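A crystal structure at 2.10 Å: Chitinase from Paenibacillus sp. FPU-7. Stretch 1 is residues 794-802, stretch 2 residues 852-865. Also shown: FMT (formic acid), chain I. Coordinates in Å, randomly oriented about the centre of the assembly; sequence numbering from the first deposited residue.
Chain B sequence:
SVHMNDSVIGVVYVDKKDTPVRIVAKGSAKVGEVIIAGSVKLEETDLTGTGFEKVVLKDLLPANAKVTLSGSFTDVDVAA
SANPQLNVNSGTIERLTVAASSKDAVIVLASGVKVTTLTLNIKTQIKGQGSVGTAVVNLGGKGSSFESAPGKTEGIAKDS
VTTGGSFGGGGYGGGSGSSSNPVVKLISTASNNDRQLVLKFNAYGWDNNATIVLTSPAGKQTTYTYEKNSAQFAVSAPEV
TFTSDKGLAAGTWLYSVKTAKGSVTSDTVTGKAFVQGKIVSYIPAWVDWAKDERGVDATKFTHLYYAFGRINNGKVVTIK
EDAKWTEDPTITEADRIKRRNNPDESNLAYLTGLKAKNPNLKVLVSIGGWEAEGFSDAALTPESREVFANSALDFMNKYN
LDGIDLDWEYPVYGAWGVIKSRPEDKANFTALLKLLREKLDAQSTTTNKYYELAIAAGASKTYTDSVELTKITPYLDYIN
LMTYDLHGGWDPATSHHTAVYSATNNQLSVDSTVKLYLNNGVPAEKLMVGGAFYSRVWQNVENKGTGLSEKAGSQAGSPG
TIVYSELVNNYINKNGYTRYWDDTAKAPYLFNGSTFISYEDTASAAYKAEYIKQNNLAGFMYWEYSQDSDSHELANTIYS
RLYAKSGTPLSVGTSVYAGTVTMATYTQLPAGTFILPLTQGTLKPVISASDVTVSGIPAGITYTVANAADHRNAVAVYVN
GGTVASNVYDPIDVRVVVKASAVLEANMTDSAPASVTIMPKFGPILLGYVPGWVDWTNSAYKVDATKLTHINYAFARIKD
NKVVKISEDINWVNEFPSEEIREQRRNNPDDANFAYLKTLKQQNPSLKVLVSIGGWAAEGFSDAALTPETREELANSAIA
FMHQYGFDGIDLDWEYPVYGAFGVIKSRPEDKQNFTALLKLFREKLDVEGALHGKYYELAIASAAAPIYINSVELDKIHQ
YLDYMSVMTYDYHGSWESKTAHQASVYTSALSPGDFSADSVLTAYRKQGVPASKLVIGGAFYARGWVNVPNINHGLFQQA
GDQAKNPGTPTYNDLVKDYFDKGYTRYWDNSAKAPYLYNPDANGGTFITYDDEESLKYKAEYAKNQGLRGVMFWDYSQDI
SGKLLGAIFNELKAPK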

# COMPACT_ATOMS: atom_id res chain seq x y z
N ALA B 794 0.35 35.66 -39.27
CA ALA B 794 -0.98 35.19 -38.99
C ALA B 794 -2.01 36.19 -39.58
O ALA B 794 -1.92 37.35 -39.25
CB ALA B 794 -1.13 35.17 -37.48
N PHE B 795 -2.88 35.84 -40.53
CA PHE B 795 -2.93 34.54 -41.16
C PHE B 795 -3.38 34.76 -42.59
O PHE B 795 -3.91 35.82 -42.92
CB PHE B 795 -3.92 33.63 -40.53
CG PHE B 795 -3.65 33.21 -39.12
CD1 PHE B 795 -2.84 32.12 -38.86
CD2 PHE B 795 -4.41 33.73 -38.05
CE1 PHE B 795 -2.62 31.67 -37.55
CE2 PHE B 795 -4.22 33.28 -36.75
CZ PHE B 795 -3.31 32.23 -36.48
N ALA B 796 -3.15 33.74 -43.44
CA ALA B 796 -3.91 33.54 -44.66
C ALA B 796 -5.05 32.56 -44.37
O ALA B 796 -5.02 31.86 -43.36
CB ALA B 796 -3.03 33.02 -45.76
N ARG B 797 -6.05 32.53 -45.19
CA ARG B 797 -7.26 31.72 -44.95
C ARG B 797 -7.59 30.98 -46.18
O ARG B 797 -6.90 31.16 -47.22
CB ARG B 797 -8.44 32.61 -44.52
CG ARG B 797 -8.19 33.30 -43.17
CD ARG B 797 -8.49 32.25 -42.13
NE ARG B 797 -7.83 32.43 -40.87
CZ ARG B 797 -8.37 32.89 -39.74
NH1 ARG B 797 -9.57 33.47 -39.70
NH2 ARG B 797 -7.67 32.83 -38.64
N ILE B 798 -8.55 30.10 -46.08
CA ILE B 798 -8.91 29.27 -47.19
C ILE B 798 -10.36 29.63 -47.57
O ILE B 798 -11.30 29.54 -46.74
CB ILE B 798 -8.83 27.83 -46.81
CG1 ILE B 798 -7.42 27.41 -46.39
CG2 ILE B 798 -9.29 26.90 -47.97
CD1 ILE B 798 -7.35 25.98 -45.76
N LYS B 799 -10.53 30.02 -48.84
CA LYS B 799 -11.88 30.28 -49.41
C LYS B 799 -11.95 29.61 -50.78
O LYS B 799 -11.07 29.87 -51.65
CB LYS B 799 -12.18 31.77 -49.46
CG LYS B 799 -13.61 31.99 -49.99
CD LYS B 799 -13.85 33.44 -50.36
CE LYS B 799 -15.21 33.59 -51.03
NZ LYS B 799 -15.43 34.96 -51.54
N ASP B 800 -12.95 28.72 -50.95
CA ASP B 800 -13.21 28.03 -52.23
C ASP B 800 -11.98 27.16 -52.60
O ASP B 800 -11.57 27.02 -53.75
CB ASP B 800 -13.53 29.02 -53.36
CG ASP B 800 -14.90 29.73 -53.19
OD1 ASP B 800 -15.74 29.27 -52.37
OD2 ASP B 800 -15.06 30.77 -53.87
N ASN B 801 -11.38 26.58 -51.56
CA ASN B 801 -10.23 25.81 -51.71
C ASN B 801 -9.02 26.53 -52.29
O ASN B 801 -8.12 25.87 -52.83
CB ASN B 801 -10.53 24.53 -52.49
CG ASN B 801 -9.64 23.39 -51.96
OD1 ASN B 801 -9.40 23.30 -50.75
ND2 ASN B 801 -9.11 22.61 -52.83
N LYS B 802 -8.94 27.83 -52.07
CA LYS B 802 -7.85 28.68 -52.55
C LYS B 802 -7.37 29.42 -51.30
O LYS B 802 -8.12 29.61 -50.37
CB LYS B 802 -8.32 29.63 -53.68
CG LYS B 802 -8.76 28.79 -54.86
CD LYS B 802 -9.09 29.57 -56.10
CE LYS B 802 -9.09 28.66 -57.38
NZ LYS B 802 -8.33 27.32 -57.40
N SER B 852 1.40 31.68 -42.26
CA SER B 852 0.60 30.75 -41.57
C SER B 852 -0.78 30.78 -42.20
O SER B 852 -1.47 31.81 -42.13
CB SER B 852 0.47 31.08 -40.09
OG SER B 852 1.75 30.96 -39.48
N ILE B 853 -1.21 29.62 -42.66
CA ILE B 853 -2.53 29.42 -43.17
C ILE B 853 -3.34 28.73 -42.16
O ILE B 853 -3.01 27.62 -41.73
CB ILE B 853 -2.48 28.51 -44.45
CG1 ILE B 853 -1.51 29.12 -45.47
CG2 ILE B 853 -3.86 28.41 -45.11
CD1 ILE B 853 -1.28 28.32 -46.77
N GLY B 854 -4.43 29.38 -41.77
CA GLY B 854 -5.41 28.84 -40.86
C GLY B 854 -5.58 29.65 -39.63
O GLY B 854 -5.73 30.89 -39.70
N GLY B 855 -5.46 28.96 -38.49
CA GLY B 855 -5.66 29.57 -37.18
C GLY B 855 -7.03 29.26 -36.67
O GLY B 855 -7.80 28.44 -37.25
N TRP B 856 -7.37 29.93 -35.58
CA TRP B 856 -8.58 29.63 -34.77
C TRP B 856 -9.82 29.90 -35.62
O TRP B 856 -9.91 30.93 -36.25
CB TRP B 856 -8.62 30.52 -33.52
CG TRP B 856 -9.91 30.29 -32.77
CD1 TRP B 856 -11.05 31.10 -32.80
CD2 TRP B 856 -10.28 29.12 -32.06
NE1 TRP B 856 -12.05 30.49 -32.13
CE2 TRP B 856 -11.62 29.29 -31.64
CE3 TRP B 856 -9.60 27.95 -31.71
CZ2 TRP B 856 -12.30 28.34 -30.85
CZ3 TRP B 856 -10.23 27.00 -30.95
CH2 TRP B 856 -11.60 27.20 -30.50
N ALA B 857 -10.72 28.94 -35.67
CA ALA B 857 -11.99 29.02 -36.47
C ALA B 857 -11.77 29.08 -37.95
O ALA B 857 -12.70 29.36 -38.65
CB ALA B 857 -12.87 30.21 -36.03
N ALA B 858 -10.56 28.79 -38.46
CA ALA B 858 -10.30 28.98 -39.87
C ALA B 858 -10.80 27.72 -40.54
O ALA B 858 -10.42 26.56 -40.18
CB ALA B 858 -8.84 29.20 -40.15
N GLU B 859 -11.65 27.94 -41.53
CA GLU B 859 -12.32 26.84 -42.30
C GLU B 859 -11.58 26.38 -43.52
O GLU B 859 -10.66 27.03 -43.97
CB GLU B 859 -13.77 27.26 -42.65
CG GLU B 859 -14.49 27.69 -41.34
CD GLU B 859 -16.01 27.93 -41.39
OE1 GLU B 859 -16.32 29.19 -41.47
OE2 GLU B 859 -16.84 26.88 -41.26
N GLY B 860 -11.99 25.25 -44.06
CA GLY B 860 -11.48 24.78 -45.33
C GLY B 860 -10.55 23.61 -45.35
O GLY B 860 -10.42 22.96 -46.38
N PHE B 861 -9.93 23.27 -44.20
CA PHE B 861 -8.96 22.19 -44.24
C PHE B 861 -9.54 20.81 -44.48
O PHE B 861 -8.96 20.02 -45.21
CB PHE B 861 -8.10 22.16 -42.97
CG PHE B 861 -6.98 23.16 -42.95
CD1 PHE B 861 -5.80 22.94 -43.73
CD2 PHE B 861 -7.00 24.18 -42.06
CE1 PHE B 861 -4.74 23.84 -43.71
CE2 PHE B 861 -5.92 25.10 -42.04
CZ PHE B 861 -4.78 24.91 -42.82
N SER B 862 -10.63 20.48 -43.81
CA SER B 862 -11.19 19.14 -43.89
C SER B 862 -11.62 18.81 -45.34
O SER B 862 -11.25 17.79 -45.92
CB SER B 862 -12.40 18.96 -42.95
OG SER B 862 -12.82 17.59 -42.94
N ASP B 863 -12.27 19.78 -45.95
CA ASP B 863 -12.56 19.73 -47.37
C ASP B 863 -11.35 19.73 -48.21
O ASP B 863 -11.29 18.94 -49.15
CB ASP B 863 -13.48 20.87 -47.82
CG ASP B 863 -14.93 20.67 -47.38
OD1 ASP B 863 -15.23 19.62 -46.74
OD2 ASP B 863 -15.75 21.62 -47.68
N ALA B 864 -10.38 20.59 -47.91
CA ALA B 864 -9.17 20.61 -48.78
C ALA B 864 -8.41 19.30 -48.75
O ALA B 864 -7.75 18.94 -49.71
CB ALA B 864 -8.23 21.73 -48.39
N ALA B 865 -8.45 18.64 -47.61
CA ALA B 865 -7.64 17.44 -47.41
C ALA B 865 -8.25 16.16 -47.95
O ALA B 865 -7.60 15.10 -47.94
CB ALA B 865 -7.29 17.25 -45.94
C FMT I . -14.37 23.09 -44.41
O1 FMT I . -14.42 23.82 -43.36
O2 FMT I . -13.50 22.03 -44.62
O HOH W 1 -10.96 33.01 -37.47
O HOH W 2 -8.14 33.30 -35.84
O HOH W 3 -9.56 29.36 -43.62
O HOH W 4 -11.11 23.78 -48.77

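Two neighbouring strands of one sheet, 794-799 and the one running through 852-854, lie side by side in parallel; their axes cross at 46°, and the close pairing is brief. Its centre is Ala-796, whose CA lies 4.6 Å from that of Ile-853. Ala-796 N donates to Ser-852 O (2.9 Å), and Gly-854 N donates back to Ala-796 O (3.0 Å); one residue thus grips the partner strand on both sides of Ile-853, as parallel pairing requires. The small CB of Ala-796 shares a face of the sheet with Ile-853 and rests 4.2 Å from its CG1.

Beyond this point the second stretch turns, and glycines make the hollows into which stretch 1 fits. The Phe-795 ring lies beneath the turning backbone: Gly-855 CA sits over its face, 3.9 Å from the ring centroid, a CH-pi contact. A CB on Gly-855 would come 2.5 Å from Phe-795 CZ, so the ring occupies the space left by the absent side chain. At Gly-854 a CB would instead strike Phe-861 CE2, at 2.9 Å. Both glycines also adopt backbone angles that would jam a CB against the preceding carbonyl oxygen.

Arg-797 starts out pointing away, but its long side chain bends back so that its end reaches the turn. NE and NH2 both donate to Gly-854 O, each at 2.9 Å, a fork that suits a planar guanidinium approaching an acceptor near its own plane. Over one face of that plane lies Ala-858 CB, 3.5 Å from Arg-797 NE, a methyl small enough to lie against the flat group. Two waters extend the grip: one accepts from Arg-797 NH1 and the other from NH2, and both donate to Trp-856 O.

Ile-798 is the largest bump, with more area covered by the other stretch than any other residue here. Its CG1 meets Ile-853 CG2 at 3.9 Å, while CD1 stands almost squarely over the Phe-861 ring, 3.8 Å from the centroid and 4° off the normal. Ile-798 CG2 fills the hollow at Gly-860, where a CB on Gly-860 would come within 2.6 Å of Ile-798 CG2. A branched aliphatic side chain can fill these separate spaces at once. Nearby, a water accepts from Ile-798 N and donates to Glu-859 O.

Past the strand, the type I' turn from Lys-799 to Lys-802 carries Asn-801 to the helix, where its OD1 lies 3.1 Å from Ala-864 CB. A water donates to both Asn-801 OD1 and Gly-860 O, linking turn and helix start.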